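Local coordinates for protein phosphoribosylaminoimidazole carboxylase, ATPase subunit (Thermus thermophilus, PDB 3AW8) that probably catalyses the ATP-dependent joining of 5-aminoimidazole ribonucleotide and bicarbonate to give N5-carboxyaminoimidazole ribonucleotide, a step of purine biosynthesis, at residues R26-S31 / G45-E50; A88-V93 / E235-V240; A321-Y326 / G337-R342. All blocks are in the same frame, centred on the assembly; numbering follows the deposited sequence.

Overall arrangement
The three contacts follow one another along the chain without touching and lie in different parts of an ATP-grasp enzyme. Contact 1 lies within the Rossmann-like N-terminal part, contact 2 joins that part to the ATP-grasp region, and contact 3 belongs to the C-terminal domain, where it also meets the second subunit of the homodimer. The centre of contact 1 is 22 Å from that of contact 2 and 28 Å from that of contact 3; the centres of contacts 2 and 3 are 31 Å apart, on opposite sides of the chain's centre. Contact 2 lies closest to the AMP pocket without lining it: the Val93 side chain is about 10 Å from those of Arg97 and Glu258, which line the pocket.

Contact 1 of 3, residues R26-S31 / G45-E50; sequences RFLDPS and GEFLDE
Leu28 and Phe47 pass alongside each other, pointing opposite ways, where strand 25-29 of a Rossmann-like parallel sheet meets the loop between strand 41-44 and helix 50-57. Leu28 CD1 lies 4.0 Å from Phe47 CD1, while its other branch, CD2, turns to the carbonyl of Gly45. The Phe47 ring leaves the loop with CG anti to its own carbonyl carbon (chi1 -66°) and runs across the end of the strand, its CE1 3.6 Å from Leu28 O. CE2 of the same ring lies 3.9 Å from Pro30 CD, the ring and the proline being at a slant to each other. An alanine in place of Phe47 would probably leave Leu28 CD1 and Pro30 CD without their aromatic neighbour and open a gap between strand end and loop. Glu46 crosses Pro30 at about a right angle, its chain bent at chi2 and its OE2 3.4 Å from Pro30 CB. One backbone bond ties the segments: Gly45 N donates to Asp29 O at 3.0 Å from well above the carbonyl plane. Phe47 sits inside a type I turn from Glu46 to Asp49 that leads into helix 50-57, with Asp49 as N-cap. Asp29 itself is held on both carboxylate oxygens. OD2 accepts from Gly7 N, and OD1 closes an Asx turn by taking Ser31 N at 2.9 Å on its anti lone pair.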
ATOM      1  N   ARG A  26      -6.627   1.292  16.591  1.00 36.20           N
ATOM      2  CA  ARG A  26      -7.915   1.541  17.213  1.00 34.91           C
ATOM      3  C   ARG A  26      -8.179   3.023  17.001  1.00 35.11           C
ATOM      4  O   ARG A  26      -7.328   3.864  17.301  1.00 34.93           O
ATOM      5  CB  ARG A  26      -7.890   1.227  18.705  1.00 37.24           C
ATOM      6  CG  ARG A  26      -9.233   1.489  19.376  1.00 38.16           C
ATOM      7  CD  ARG A  26      -9.177   1.193  20.856  1.00 39.14           C
ATOM      8  NE  ARG A  26      -8.965  -0.224  21.124  1.00 38.52           N
ATOM      9  CZ  ARG A  26      -8.445  -0.694  22.253  1.00 38.90           C
ATOM     10  NH1 ARG A  26      -8.083   0.143  23.214  1.00 38.40           N
ATOM     11  NH2 ARG A  26      -8.286  -1.997  22.423  1.00 37.79           N
ATOM     12  N   PHE A  27      -9.345   3.354  16.469  1.00 34.98           N
ATOM     13  CA  PHE A  27      -9.668   4.756  16.232  1.00 34.88           C
ATOM     14  C   PHE A  27     -10.754   5.224  17.179  1.00 35.67           C
ATOM     15  O   PHE A  27     -11.504   4.417  17.728  1.00 36.13           O
ATOM     16  CB  PHE A  27     -10.148   4.977  14.784  1.00 31.96           C
ATOM     17  CG  PHE A  27      -9.189   4.491  13.743  1.00 28.91           C
ATOM     18  CD1 PHE A  27      -9.253   3.180  13.277  1.00 28.41           C
ATOM     19  CD2 PHE A  27      -8.173   5.316  13.283  1.00 27.74           C
ATOM     20  CE1 PHE A  27      -8.310   2.700  12.370  1.00 27.37           C
ATOM     21  CE2 PHE A  27      -7.223   4.844  12.377  1.00 27.42           C
ATOM     22  CZ  PHE A  27      -7.292   3.530  11.920  1.00 26.47           C
ATOM     23  N   LEU A  28     -10.824   6.536  17.371  1.00 36.84           N
ATOM     24  CA  LEU A  28     -11.854   7.148  18.203  1.00 37.46           C
ATOM     25  C   LEU A  28     -12.427   8.235  17.299  1.00 36.93           C
ATOM     26  O   LEU A  28     -11.680   8.994  16.689  1.00 36.44           O
ATOM     27  CB  LEU A  28     -11.269   7.798  19.467  1.00 37.36           C
ATOM     28  CG  LEU A  28     -12.248   8.008  20.640  1.00 39.82           C
ATOM     29  CD1 LEU A  28     -11.673   9.038  21.608  1.00 40.02           C
ATOM     30  CD2 LEU A  28     -13.597   8.489  20.152  1.00 38.63           C
ATOM     31  N   ASP A  29     -13.746   8.279  17.186  1.00 36.60           N
ATOM     32  CA  ASP A  29     -14.401   9.280  16.365  1.00 37.88           C
ATOM     33  C   ASP A  29     -15.859   9.297  16.769  1.00 38.38           C
ATOM     34  O   ASP A  29     -16.438   8.256  17.063  1.00 38.24           O
ATOM     35  CB  ASP A  29     -14.273   8.947  14.870  1.00 38.79           C
ATOM     36  CG  ASP A  29     -14.588  10.147  13.981  1.00 42.70           C
ATOM     37  OD1 ASP A  29     -15.782  10.513  13.851  1.00 43.98           O
ATOM     38  OD2 ASP A  29     -13.635  10.742  13.428  1.00 40.94           O
ATOM     39  N   PRO A  30     -16.466  10.486  16.812  1.00 39.04           N
ATOM     40  CA  PRO A  30     -17.872  10.634  17.188  1.00 41.08           C
ATOM     41  C   PRO A  30     -18.876  10.131  16.149  1.00 43.24           C
ATOM     42  O   PRO A  30     -20.065   9.990  16.436  1.00 44.16           O
ATOM     43  CB  PRO A  30     -17.994  12.135  17.457  1.00 40.61           C
ATOM     44  CG  PRO A  30     -16.979  12.727  16.538  1.00 38.66           C
ATOM     45  CD  PRO A  30     -15.809  11.800  16.699  1.00 38.85           C
ATOM     46  N   SER A  31     -18.400   9.847  14.944  1.00 45.35           N
ATOM     47  CA  SER A  31     -19.285   9.369  13.897  1.00 46.44           C
ATOM     48  C   SER A  31     -19.122   7.885  13.617  1.00 47.01           C
ATOM     49  O   SER A  31     -18.035   7.422  13.291  1.00 48.62           O
ATOM     50  CB  SER A  31     -19.049  10.149  12.616  1.00 47.34           C
ATOM     51  OG  SER A  31     -19.844   9.609  11.581  1.00 54.11           O
ATOM     52  N   GLY A  45     -17.469   7.818  19.845  1.00 44.55           N
ATOM     53  CA  GLY A  45     -17.613   8.628  21.038  1.00 45.02           C
ATOM     54  C   GLY A  45     -17.049  10.021  20.858  1.00 46.66           C
ATOM     55  O   GLY A  45     -16.161  10.223  20.032  1.00 46.58           O
ATOM     56  N   GLU A  46     -17.562  10.985  21.620  1.00 47.30           N
ATOM     57  CA  GLU A  46     -17.074  12.362  21.541  1.00 48.20           C
ATOM     58  C   GLU A  46     -15.690  12.404  22.176  1.00 45.75           C
ATOM     59  O   GLU A  46     -15.410  11.640  23.089  1.00 43.65           O
ATOM     60  CB  GLU A  46     -18.011  13.309  22.298  1.00 51.46           C
ATOM     61  CG  GLU A  46     -19.461  13.274  21.834  1.00 56.10           C
ATOM     62  CD  GLU A  46     -19.652  13.879  20.451  1.00 61.19           C
ATOM     63  OE1 GLU A  46     -20.787  13.816  19.926  1.00 63.41           O
ATOM     64  OE2 GLU A  46     -18.672  14.419  19.888  1.00 63.41           O
ATOM     65  N   PHE A  47     -14.829  13.292  21.694  1.00 45.99           N
ATOM     66  CA  PHE A  47     -13.477  13.412  22.237  1.00 47.82           C
ATOM     67  C   PHE A  47     -13.478  13.953  23.659  1.00 48.38           C
ATOM     68  O   PHE A  47     -12.528  13.738  24.409  1.00 48.60           O
ATOM     69  CB  PHE A  47     -12.621  14.319  21.351  1.00 47.35           C
ATOM     70  CG  PHE A  47     -12.360  13.754  19.988  1.00 50.20           C
ATOM     71  CD1 PHE A  47     -11.599  12.599  19.833  1.00 48.24           C
ATOM     72  CD2 PHE A  47     -12.887  14.368  18.852  1.00 50.76           C
ATOM     73  CE1 PHE A  47     -11.368  12.062  18.570  1.00 49.15           C
ATOM     74  CE2 PHE A  47     -12.663  13.838  17.586  1.00 49.96           C
ATOM     75  CZ  PHE A  47     -11.904  12.685  17.441  1.00 48.87           C
ATOM     76  N   LEU A  48     -14.545  14.654  24.023  1.00 49.21           N
ATOM     77  CA  LEU A  48     -14.644  15.210  25.359  1.00 51.15           C
ATOM     78  C   LEU A  48     -15.450  14.327  26.305  1.00 52.18           C
ATOM     79  O   LEU A  48     -15.724  14.711  27.444  1.00 53.68           O
ATOM     80  CB  LEU A  48     -15.223  16.621  25.300  1.00 50.47           C
ATOM     81  CG  LEU A  48     -14.262  17.574  24.584  1.00 51.09           C
ATOM     82  CD1 LEU A  48     -14.815  18.989  24.623  1.00 48.85           C
ATOM     83  CD2 LEU A  48     -12.881  17.498  25.237  1.00 48.70           C
ATOM     84  N   ASP A  49     -15.826  13.144  25.822  1.00 52.02           N
ATOM     85  CA  ASP A  49     -16.547  12.170  26.631  1.00 52.39           C
ATOM     86  C   ASP A  49     -15.430  11.353  27.274  1.00 52.41           C
ATOM     87  O   ASP A  49     -14.900  10.415  26.674  1.00 53.37           O
ATOM     88  CB  ASP A  49     -17.427  11.284  25.745  1.00 54.13           C
ATOM     89  CG  ASP A  49     -17.993  10.072  26.488  1.00 58.31           C
ATOM     90  OD1 ASP A  49     -18.835   9.364  25.888  1.00 59.34           O
ATOM     91  OD2 ASP A  49     -17.600   9.817  27.653  1.00 58.09           O
ATOM     92  N   GLU A  50     -15.063  11.731  28.492  1.00 51.58           N
ATOM     93  CA  GLU A  50     -13.979  11.073  29.208  1.00 49.69           C
ATOM     94  C   GLU A  50     -14.129   9.558  29.227  1.00 47.79           C
ATOM     95  O   GLU A  50     -13.136   8.835  29.138  1.00 46.44           O
ATOM     96  CB  GLU A  50     -13.893  11.618  30.634  1.00 50.68           C
ATOM     97  CG  GLU A  50     -12.522  11.500  31.259  1.00 52.22           C
ATOM     98  CD  GLU A  50     -12.387  12.322  32.525  1.00 54.09           C
ATOM     99  OE1 GLU A  50     -11.238  12.528  32.970  1.00 55.37           O
ATOM    100  OE2 GLU A  50     -13.422  12.758  33.077  1.00 54.18           O
TER

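Contact 2 of 3, residues A88-V93 / E235-V240; sequences AKALEV and EALDYV
Val93 N donates to Lys89 O at 2.8 Å, a helical bond joining two residues whose side chains both meet Leu237. The contact is a junction between helix 88-94, in the pre-ATP-grasp part of the chain, and the C-terminal end of helix 220-237, in the ATP-grasp part. No hydrogen bond crosses it; the link is apolar. Leu237 CD2 is the atom shared by most of the partners. Lys89 supplies the aliphatic stretch of its side chain, which starts with CG anti to the backbone N (chi1 -175°); CG, CD and CE all pass the methyl, CD at 3.6 Å. Val93, one turn later, brings CG2 to 4.0 Å from the same CD2. Both side chains lie aslant to the leucine rather than parallel with it. Phe103 of helix 97-107 and Met259 of strand 253-260 also touch Val93 and Leu237, which places the pair among several elements of the fold. A Schellman motif ends the helix: Asp238, with positive phi, is its C-prime residue, and Tyr239 N returns to Met234 O. After the turn, Tyr239 also reaches helix 88-94 with its ring. The Tyr239 hydroxyl is hydrogen-bonded to Val242 O, while the edge of its ring takes the methyl of Ala90, with CE1 3.9 Å from CB.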
ATOM      1  N   ALA A  88       1.394  17.325  22.771  1.00 49.68           N
ATOM      2  CA  ALA A  88       0.185  18.146  22.851  1.00 49.92           C
ATOM      3  C   ALA A  88       0.448  19.617  22.538  1.00 50.40           C
ATOM      4  O   ALA A  88      -0.441  20.326  22.069  1.00 50.40           O
ATOM      5  CB  ALA A  88      -0.449  18.019  24.235  1.00 48.62           C
ATOM      6  N   LYS A  89       1.668  20.075  22.799  1.00 51.43           N
ATOM      7  CA  LYS A  89       2.024  21.466  22.536  1.00 52.60           C
ATOM      8  C   LYS A  89       1.800  21.812  21.066  1.00 52.15           C
ATOM      9  O   LYS A  89       1.239  22.866  20.751  1.00 52.09           O
ATOM     10  CB  LYS A  89       3.491  21.716  22.908  1.00 55.00           C
ATOM     11  CG  LYS A  89       3.948  23.174  22.801  1.00 57.10           C
ATOM     12  CD  LYS A  89       5.456  23.263  23.032  1.00 63.46           C
ATOM     13  CE  LYS A  89       5.994  24.690  22.933  1.00 65.45           C
ATOM     14  NZ  LYS A  89       5.486  25.563  24.026  1.00 68.73           N
ATOM     15  N   ALA A  90       2.241  20.922  20.174  1.00 50.92           N
ATOM     16  CA  ALA A  90       2.100  21.119  18.732  1.00 49.72           C
ATOM     17  C   ALA A  90       0.651  21.419  18.344  1.00 49.71           C
ATOM     18  O   ALA A  90       0.395  22.255  17.481  1.00 49.26           O
ATOM     19  CB  ALA A  90       2.600  19.895  17.992  1.00 50.02           C
ATOM     20  N   LEU A  91      -0.293  20.733  18.978  1.00 49.86           N
ATOM     21  CA  LEU A  91      -1.705  20.969  18.711  1.00 51.06           C
ATOM     22  C   LEU A  91      -2.056  22.379  19.158  1.00 52.67           C
ATOM     23  O   LEU A  91      -2.738  23.120  18.455  1.00 54.47           O
ATOM     24  CB  LEU A  91      -2.574  19.984  19.490  1.00 50.12           C
ATOM     25  CG  LEU A  91      -2.869  18.629  18.868  1.00 48.80           C
ATOM     26  CD1 LEU A  91      -3.765  17.838  19.802  1.00 49.03           C
ATOM     27  CD2 LEU A  91      -3.555  18.831  17.536  1.00 47.17           C
ATOM     28  N   GLU A  92      -1.586  22.735  20.349  1.00 53.73           N
ATOM     29  CA  GLU A  92      -1.831  24.048  20.933  1.00 54.76           C
ATOM     30  C   GLU A  92      -1.379  25.130  19.951  1.00 52.91           C
ATOM     31  O   GLU A  92      -2.154  25.996  19.557  1.00 51.42           O
ATOM     32  CB  GLU A  92      -1.048  24.176  22.246  1.00 58.18           C
ATOM     33  CG  GLU A  92      -1.645  25.126  23.277  1.00 62.83           C
ATOM     34  CD  GLU A  92      -2.530  24.415  24.300  1.00 66.00           C
ATOM     35  OE1 GLU A  92      -2.034  23.469  24.965  1.00 66.37           O
ATOM     36  OE2 GLU A  92      -3.713  24.810  24.446  1.00 65.51           O
ATOM     37  N   VAL A  93      -0.112  25.068  19.564  1.00 51.73           N
ATOM     38  CA  VAL A  93       0.453  26.032  18.633  1.00 50.65           C
ATOM     39  C   VAL A  93      -0.328  26.093  17.323  1.00 50.40           C
ATOM     40  O   VAL A  93      -0.730  27.166  16.878  1.00 50.33           O
ATOM     41  CB  VAL A  93       1.927  25.681  18.300  1.00 49.50           C
ATOM     42  CG1 VAL A  93       2.478  26.656  17.279  1.00 48.23           C
ATOM     43  CG2 VAL A  93       2.769  25.707  19.561  1.00 48.96           C
ATOM     44  N   GLU A 235      12.482  20.670  16.407  1.00 63.91           N
ATOM     45  CA  GLU A 235      13.313  20.601  17.605  1.00 63.09           C
ATOM     46  C   GLU A 235      12.790  21.511  18.701  1.00 61.44           C
ATOM     47  O   GLU A 235      12.882  21.190  19.883  1.00 62.28           O
ATOM     48  CB  GLU A 235      14.755  20.953  17.265  1.00 64.65           C
ATOM     49  CG  GLU A 235      15.328  20.039  16.205  1.00 67.65           C
ATOM     50  CD  GLU A 235      16.830  20.131  16.100  1.00 69.72           C
ATOM     51  OE1 GLU A 235      17.343  21.242  15.840  1.00 69.92           O
ATOM     52  OE2 GLU A 235      17.493  19.083  16.274  1.00 70.42           O
ATOM     53  N   ALA A 236      12.231  22.645  18.306  1.00 59.26           N
ATOM     54  CA  ALA A 236      11.672  23.579  19.267  1.00 58.53           C
ATOM     55  C   ALA A 236      10.503  22.936  20.005  1.00 58.88           C
ATOM     56  O   ALA A 236      10.275  23.218  21.177  1.00 60.41           O
ATOM     57  CB  ALA A 236      11.199  24.841  18.556  1.00 56.81           C
ATOM     58  N   LEU A 237       9.765  22.070  19.314  1.00 58.56           N
ATOM     59  CA  LEU A 237       8.598  21.407  19.896  1.00 56.94           C
ATOM     60  C   LEU A 237       8.853  19.981  20.357  1.00 57.16           C
ATOM     61  O   LEU A 237       7.955  19.347  20.911  1.00 56.67           O
ATOM     62  CB  LEU A 237       7.458  21.367  18.878  1.00 55.63           C
ATOM     63  CG  LEU A 237       6.762  22.643  18.409  1.00 55.28           C
ATOM     64  CD1 LEU A 237       6.102  22.388  17.059  1.00 53.54           C
ATOM     65  CD2 LEU A 237       5.742  23.083  19.443  1.00 53.61           C
ATOM     66  N   ASP A 238      10.063  19.473  20.139  1.00 58.26           N
ATOM     67  CA  ASP A 238      10.367  18.089  20.503  1.00 59.90           C
ATOM     68  C   ASP A 238       9.379  17.228  19.728  1.00 58.05           C
ATOM     69  O   ASP A 238       8.790  16.280  20.249  1.00 56.75           O
ATOM     70  CB  ASP A 238      10.185  17.867  22.003  1.00 64.61           C
ATOM     71  CG  ASP A 238      11.501  17.882  22.748  1.00 70.36           C
ATOM     72  OD1 ASP A 238      12.150  18.955  22.820  1.00 73.02           O
ATOM     73  OD2 ASP A 238      11.892  16.806  23.250  1.00 73.97           O
ATOM     74  N   TYR A 239       9.213  17.595  18.465  1.00 56.61           N
ATOM     75  CA  TYR A 239       8.289  16.935  17.568  1.00 54.47           C
ATOM     76  C   TYR A 239       8.673  15.497  17.271  1.00 53.85           C
ATOM     77  O   TYR A 239       9.847  15.173  17.083  1.00 54.43           O
ATOM     78  CB  TYR A 239       8.201  17.711  16.249  1.00 52.11           C
ATOM     79  CG  TYR A 239       6.897  17.497  15.514  1.00 50.93           C
ATOM     80  CD1 TYR A 239       5.783  18.280  15.799  1.00 50.16           C
ATOM     81  CD2 TYR A 239       6.767  16.486  14.562  1.00 49.76           C
ATOM     82  CE1 TYR A 239       4.572  18.066  15.155  1.00 50.44           C
ATOM     83  CE2 TYR A 239       5.556  16.261  13.913  1.00 48.67           C
ATOM     84  CZ  TYR A 239       4.466  17.056  14.213  1.00 48.67           C
ATOM     85  OH  TYR A 239       3.278  16.866  13.559  1.00 44.98           O
ATOM     86  N   VAL A 240       7.664  14.639  17.240  1.00 52.08           N
ATOM     87  CA  VAL A 240       7.854  13.236  16.920  1.00 51.22           C
ATOM     88  C   VAL A 240       6.735  12.883  15.963  1.00 50.11           C
ATOM     89  O   VAL A 240       5.552  13.022  16.289  1.00 49.67           O
ATOM     90  CB  VAL A 240       7.757  12.337  18.155  1.00 51.24           C
ATOM     91  CG1 VAL A 240       8.016  10.895  17.756  1.00 49.98           C
ATOM     92  CG2 VAL A 240       8.758  12.796  19.207  1.00 51.38           C
TER

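Contact 3 of 3, residues A321-Y326 / G337-R342; sequences AHLHWY and GHITLR
His322 and Thr340 form one of two hydrogen-bonded pairs in an antiparallel beta hairpin of the C-terminal domain, made by strands 321-325 and 335-343. His322 N donates to Thr340 O at 2.7 Å, and Thr340 N answers to His322 O at 2.9 Å. Thr340 O accepts a second, weak bond from His322 ND1 at 3.3 Å, the ring lying with its edge to that oxygen. The other ring nitrogen, His322 NE2, is bonded to Glu275 O of the second subunit. Arg342 reaches the same residue through a salt bridge to Glu275 OE1 of that subunit. In the other pair, His324 N bonds to His338 O at 2.9 Å, nearly along the C=O axis but bent at the hydrogen (131°), and His338 N returns to His324 O. The two imidazoles are almost parallel yet slid apart, with His324 NE2 satisfied by Glu272 OE1. His338 ND1 and Tyr326 OH are hydrogen-bonded, and either may be the donor. Gly337 CA lies over the centre of the Tyr326 ring. On the His338 ring it is His324 CB that rests over one face, 3.7 Å from the centroid.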
ATOM      1  N   ALA A 321      -1.763   6.146 -13.016  1.00 49.54           N
ATOM      2  CA  ALA A 321      -2.819   6.713 -12.201  1.00 47.43           C
ATOM      3  C   ALA A 321      -3.158   5.749 -11.067  1.00 46.21           C
ATOM      4  O   ALA A 321      -3.466   4.581 -11.311  1.00 47.29           O
ATOM      5  CB  ALA A 321      -4.061   6.974 -13.063  1.00 44.95           C
ATOM      6  N   HIS A 322      -3.084   6.231  -9.828  1.00 43.18           N
ATOM      7  CA  HIS A 322      -3.409   5.397  -8.669  1.00 39.50           C
ATOM      8  C   HIS A 322      -4.608   5.973  -7.937  1.00 35.97           C
ATOM      9  O   HIS A 322      -4.527   7.034  -7.315  1.00 35.53           O
ATOM     10  CB  HIS A 322      -2.215   5.289  -7.725  1.00 38.40           C
ATOM     11  CG  HIS A 322      -1.016   4.647  -8.348  1.00 39.13           C
ATOM     12  ND1 HIS A 322      -0.054   5.364  -9.027  1.00 40.95           N
ATOM     13  CD2 HIS A 322      -0.629   3.350  -8.408  1.00 39.72           C
ATOM     14  CE1 HIS A 322       0.877   4.539  -9.472  1.00 39.99           C
ATOM     15  NE2 HIS A 322       0.552   3.312  -9.110  1.00 39.22           N
ATOM     16  N   LEU A 323      -5.729   5.272  -8.035  1.00 31.85           N
ATOM     17  CA  LEU A 323      -6.957   5.719  -7.405  1.00 31.81           C
ATOM     18  C   LEU A 323      -6.998   5.398  -5.902  1.00 33.47           C
ATOM     19  O   LEU A 323      -6.491   4.361  -5.453  1.00 32.40           O
ATOM     20  CB  LEU A 323      -8.152   5.068  -8.105  1.00 28.77           C
ATOM     21  CG  LEU A 323      -9.512   5.476  -7.542  1.00 33.04           C
ATOM     22  CD1 LEU A 323      -9.680   6.973  -7.723  1.00 31.44           C
ATOM     23  CD2 LEU A 323     -10.640   4.703  -8.230  1.00 31.19           C
ATOM     24  N   HIS A 324      -7.603   6.298  -5.133  1.00 32.45           N
ATOM     25  CA  HIS A 324      -7.745   6.111  -3.691  1.00 33.29           C
ATOM     26  C   HIS A 324      -9.120   6.617  -3.299  1.00 33.40           C
ATOM     27  O   HIS A 324      -9.346   7.824  -3.246  1.00 35.40           O
ATOM     28  CB  HIS A 324      -6.667   6.885  -2.930  1.00 32.19           C
ATOM     29  CG  HIS A 324      -5.321   6.231  -2.958  1.00 36.03           C
ATOM     30  ND1 HIS A 324      -4.907   5.335  -1.993  1.00 36.68           N
ATOM     31  CD2 HIS A 324      -4.312   6.304  -3.860  1.00 35.92           C
ATOM     32  CE1 HIS A 324      -3.704   4.884  -2.301  1.00 37.87           C
ATOM     33  NE2 HIS A 324      -3.320   5.456  -3.430  1.00 38.34           N
ATOM     34  N   TRP A 325     -10.047   5.696  -3.058  1.00 31.69           N
ATOM     35  CA  TRP A 325     -11.394   6.065  -2.662  1.00 32.25           C
ATOM     36  C   TRP A 325     -11.446   5.870  -1.149  1.00 33.77           C
ATOM     37  O   TRP A 325     -11.142   4.790  -0.651  1.00 36.88           O
ATOM     38  CB  TRP A 325     -12.420   5.170  -3.366  1.00 32.98           C
ATOM     39  CG  TRP A 325     -13.815   5.666  -3.191  1.00 34.37           C
ATOM     40  CD1 TRP A 325     -14.831   5.062  -2.498  1.00 33.70           C
ATOM     41  CD2 TRP A 325     -14.326   6.929  -3.633  1.00 33.90           C
ATOM     42  NE1 TRP A 325     -15.938   5.878  -2.477  1.00 33.67           N
ATOM     43  CE2 TRP A 325     -15.653   7.030  -3.165  1.00 32.66           C
ATOM     44  CE3 TRP A 325     -13.783   7.992  -4.373  1.00 35.45           C
ATOM     45  CZ2 TRP A 325     -16.447   8.150  -3.411  1.00 32.22           C
ATOM     46  CZ3 TRP A 325     -14.573   9.110  -4.615  1.00 34.53           C
ATOM     47  CH2 TRP A 325     -15.891   9.179  -4.132  1.00 34.11           C
ATOM     48  N   TYR A 326     -11.829   6.902  -0.409  1.00 33.31           N
ATOM     49  CA  TYR A 326     -11.838   6.789   1.046  1.00 34.88           C
ATOM     50  C   TYR A 326     -12.967   5.998   1.687  1.00 35.88           C
ATOM     51  O   TYR A 326     -12.900   5.696   2.879  1.00 37.10           O
ATOM     52  CB  TYR A 326     -11.769   8.182   1.678  1.00 31.81           C
ATOM     53  CG  TYR A 326     -10.613   9.010   1.167  1.00 30.30           C
ATOM     54  CD1 TYR A 326      -9.420   8.404   0.754  1.00 29.41           C
ATOM     55  CD2 TYR A 326     -10.701  10.400   1.107  1.00 27.29           C
ATOM     56  CE1 TYR A 326      -8.354   9.160   0.297  1.00 26.09           C
ATOM     57  CE2 TYR A 326      -9.640  11.162   0.653  1.00 25.22           C
ATOM     58  CZ  TYR A 326      -8.469  10.535   0.251  1.00 27.04           C
ATOM     59  OH  TYR A 326      -7.404  11.293  -0.177  1.00 27.87           O
ATOM     60  N   GLY A 337     -11.780  11.180  -1.781  1.00 31.70           N
ATOM     61  CA  GLY A 337     -10.720  10.363  -2.334  1.00 29.23           C
ATOM     62  C   GLY A 337      -9.669  11.230  -2.983  1.00 30.82           C
ATOM     63  O   GLY A 337      -9.669  12.447  -2.825  1.00 32.44           O
ATOM     64  N   HIS A 338      -8.743  10.600  -3.687  1.00 31.43           N
ATOM     65  CA  HIS A 338      -7.730  11.330  -4.414  1.00 33.89           C
ATOM     66  C   HIS A 338      -7.117  10.398  -5.468  1.00 36.76           C
ATOM     67  O   HIS A 338      -7.342   9.186  -5.448  1.00 36.30           O
ATOM     68  CB  HIS A 338      -6.660  11.896  -3.465  1.00 32.67           C
ATOM     69  CG  HIS A 338      -5.662  10.888  -2.987  1.00 35.56           C
ATOM     70  ND1 HIS A 338      -5.825  10.169  -1.820  1.00 36.45           N
ATOM     71  CD2 HIS A 338      -4.479  10.492  -3.511  1.00 34.62           C
ATOM     72  CE1 HIS A 338      -4.783   9.378  -1.646  1.00 36.44           C
ATOM     73  NE2 HIS A 338      -3.952   9.554  -2.657  1.00 37.25           N
ATOM     74  N   ILE A 339      -6.366  10.978  -6.396  1.00 38.97           N
ATOM     75  CA  ILE A 339      -5.723  10.217  -7.454  1.00 39.86           C
ATOM     76  C   ILE A 339      -4.280  10.656  -7.581  1.00 40.49           C
ATOM     77  O   ILE A 339      -4.006  11.832  -7.775  1.00 40.72           O
ATOM     78  CB  ILE A 339      -6.389  10.471  -8.825  1.00 41.16           C
ATOM     79  CG1 ILE A 339      -7.862  10.069  -8.787  1.00 39.56           C
ATOM     80  CG2 ILE A 339      -5.641   9.704  -9.910  1.00 39.30           C
ATOM     81  CD1 ILE A 339      -8.612  10.478 -10.027  1.00 38.60           C
ATOM     82  N   THR A 340      -3.350   9.719  -7.470  1.00 43.30           N
ATOM     83  CA  THR A 340      -1.957  10.077  -7.633  1.00 43.96           C
ATOM     84  C   THR A 340      -1.437   9.533  -8.947  1.00 46.66           C
ATOM     85  O   THR A 340      -1.494   8.333  -9.205  1.00 46.97           O
ATOM     86  CB  THR A 340      -1.083   9.558  -6.497  1.00 42.69           C
ATOM     87  OG1 THR A 340      -1.366  10.309  -5.309  1.00 41.03           O
ATOM     88  CG2 THR A 340       0.399   9.715  -6.858  1.00 39.31           C
ATOM     89  N   LEU A 341      -0.952  10.447  -9.779  1.00 50.40           N
ATOM     90  CA  LEU A 341      -0.396  10.122 -11.083  1.00 50.63           C
ATOM     91  C   LEU A 341       1.109  10.185 -10.941  1.00 51.15           C
ATOM     92  O   LEU A 341       1.671  11.238 -10.646  1.00 51.30           O
ATOM     93  CB  LEU A 341      -0.871  11.143 -12.117  1.00 51.31           C
ATOM     94  CG  LEU A 341      -0.405  11.009 -13.570  1.00 52.96           C
ATOM     95  CD1 LEU A 341      -0.824   9.665 -14.148  1.00 51.32           C
ATOM     96  CD2 LEU A 341      -1.008  12.145 -14.379  1.00 52.41           C
ATOM     97  N   ARG A 342       1.763   9.049 -11.131  1.00 53.01           N
ATOM     98  CA  ARG A 342       3.210   8.998 -11.016  1.00 55.71           C
ATOM     99  C   ARG A 342       3.840   8.557 -12.332  1.00 58.06           C
ATOM    100  O   ARG A 342       3.760   7.388 -12.708  1.00 58.67           O
ATOM    101  CB  ARG A 342       3.610   8.028  -9.905  1.00 54.22           C
ATOM    102  CG  ARG A 342       5.047   8.161  -9.456  1.00 53.00           C
ATOM    103  CD  ARG A 342       5.521   6.872  -8.833  1.00 52.42           C
ATOM    104  NE  ARG A 342       5.576   5.815  -9.833  1.00 56.27           N
ATOM    105  CZ  ARG A 342       6.412   5.810 -10.868  1.00 58.65           C
ATOM    106  NH1 ARG A 342       7.269   6.810 -11.036  1.00 60.08           N
ATOM    107  NH2 ARG A 342       6.396   4.810 -11.740  1.00 57.90           N
TER